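Cellulose 1,4-beta-cellobiosidase (Clostridium thermocellum, PDB 3ZQX) hydrolyses cellulose as a cellobiohydrolase of the cellulosome and carries a family 3b carbohydrate-binding module. Local coordinates at the calcium ion site. Sequence-based numbering; all coordinates share one arbitrary frame.

The calcium ion site. Residues 44-47, 110-114. With CA (calcium ion), chain B.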
# COMPACT_ATOMS: atom_id res chain seq x y z
N PHE A 44 -4.60 8.17 1.21
CA PHE A 44 -5.82 8.58 0.55
C PHE A 44 -6.70 9.29 1.55
O PHE A 44 -6.64 9.02 2.75
CB PHE A 44 -6.55 7.37 -0.06
CG PHE A 44 -7.25 6.47 0.94
CD1 PHE A 44 -6.55 5.52 1.67
CD2 PHE A 44 -8.62 6.58 1.13
CE1 PHE A 44 -7.21 4.69 2.57
CE2 PHE A 44 -9.29 5.76 2.04
CZ PHE A 44 -8.58 4.80 2.75
N THR A 45 -7.53 10.19 1.04
CA THR A 45 -8.46 10.93 1.88
C THR A 45 -9.80 10.21 1.91
O THR A 45 -10.34 9.83 0.86
CB THR A 45 -8.68 12.35 1.36
OG1 THR A 45 -8.95 12.29 -0.04
CG2 THR A 45 -7.44 13.21 1.61
N LYS A 46 -10.33 10.00 3.11
CA LYS A 46 -11.61 9.33 3.23
C LYS A 46 -12.77 10.32 3.14
O LYS A 46 -12.79 11.32 3.85
CB LYS A 46 -11.70 8.45 4.48
CG LYS A 46 -11.51 9.15 5.79
CD LYS A 46 -11.74 8.17 6.92
CE LYS A 46 -11.57 8.84 8.26
NZ LYS A 46 -11.67 7.89 9.40
N GLU A 47 -13.71 10.04 2.25
CA GLU A 47 -14.88 10.88 2.04
C GLU A 47 -16.07 10.51 2.92
O GLU A 47 -17.03 11.27 3.01
CB GLU A 47 -15.31 10.83 0.57
CG GLU A 47 -14.54 11.76 -0.37
CD GLU A 47 -13.11 11.32 -0.62
OE1 GLU A 47 -12.88 10.16 -1.04
OE2 GLU A 47 -12.20 12.15 -0.43
N ASP A 110 -13.73 9.46 -3.75
CA ASP A 110 -13.18 10.38 -4.74
C ASP A 110 -11.68 10.15 -4.71
O ASP A 110 -11.02 10.46 -3.73
CB ASP A 110 -13.51 11.81 -4.33
CG ASP A 110 -12.92 12.85 -5.27
OD1 ASP A 110 -12.17 12.50 -6.20
OD2 ASP A 110 -13.22 14.05 -5.06
N GLN A 111 -11.13 9.58 -5.77
CA GLN A 111 -9.70 9.30 -5.80
C GLN A 111 -8.86 10.51 -6.18
O GLN A 111 -7.65 10.49 -6.00
CB GLN A 111 -9.37 8.16 -6.76
CG GLN A 111 -10.06 6.85 -6.44
CD GLN A 111 -9.36 5.68 -7.10
OE1 GLN A 111 -8.43 5.11 -6.52
NE2 GLN A 111 -9.78 5.33 -8.30
N SER A 112 -9.50 11.55 -6.70
CA SER A 112 -8.74 12.69 -7.23
C SER A 112 -7.99 13.48 -6.17
O SER A 112 -7.09 14.20 -6.48
CB SER A 112 -9.63 13.61 -8.10
OG SER A 112 -10.52 14.31 -7.30
N ASN A 113 -8.42 13.31 -4.93
CA ASN A 113 -7.79 13.96 -3.82
C ASN A 113 -7.01 12.99 -2.91
O ASN A 113 -6.87 13.21 -1.72
CB ASN A 113 -8.82 14.76 -3.01
CG ASN A 113 -9.89 13.90 -2.47
OD1 ASN A 113 -9.85 12.70 -2.62
ND2 ASN A 113 -10.87 14.50 -1.78
N ASP A 114 -6.52 11.91 -3.53
CA ASP A 114 -5.74 10.89 -2.82
C ASP A 114 -4.27 11.01 -3.24
O ASP A 114 -3.94 10.86 -4.40
CB ASP A 114 -6.22 9.49 -3.16
CG ASP A 114 -7.61 9.22 -2.65
OD1 ASP A 114 -8.14 10.02 -1.85
OD2 ASP A 114 -8.18 8.17 -3.01
CA CA B . -10.41 10.66 -1.41
O HOH W 1 -10.58 8.18 -1.79
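Two stretches of backbone enclose the calcium ion: the extended residues Phe44 to Lys46, after strand 38-43, with the chain turning at Glu47, and the turn from Asp110 through the 3-10 helix 111-113 to Asp114. Each lends a main-chain carbonyl, Thr45 O and Asp110 O, the latter 2.4 Å from CA. Thr45 is bidentate, because its OG1 occupies the crowded position between backbone N and carbonyl carbon (chi1 49°) and so points the same way as its carbonyl; this hydroxyl is the longer ligand, 2.6 Å from CA, and donates to Asn113 O at 2.8 Å, from above that carbonyl's plane. Glu47, with CG anti to the carbonyl carbon (chi1 -82°), is bent at chi2 (71°) and presents its carboxylate as a bidentate ligand, OE1 and OE2 each 2.5 Å from CA. Both oxygens are gripped from above the carboxylate plane: the amide N of Asp110 reaches OE1 in a nearly straight bond of 2.9 Å, and Asn113 ND2 donates to OE2, which lies close to the plane of the Asn113 amide. Asn113 uses both ends of its carboxamide, OD1 binding the metal while ND2 helps, with the Asp110 N-H and the metal, to hold the Glu47 carboxylate in place. Asp114 coordinates through one oxygen, OD1, which also takes the N-H of Thr45 from above its plane; its OD2 turns away from the metal and meets water 1 at 2.7 Å. That water, 2.5 Å from CA, brings the modelled coordination to eight. In the second shell, Asp110 OD1 caps the turn, accepting from Ser112 N and, on its syn lone pair, from Ser112 OG. The two first-shell carboxylates probably balance the charge of the ion and would be expected to stay ionised. With ligands from distant parts of the sequence, the calcium most likely plays a structural role, pinning the two segments together and stabilising the beta-sandwich of this family 3b carbohydrate-binding module.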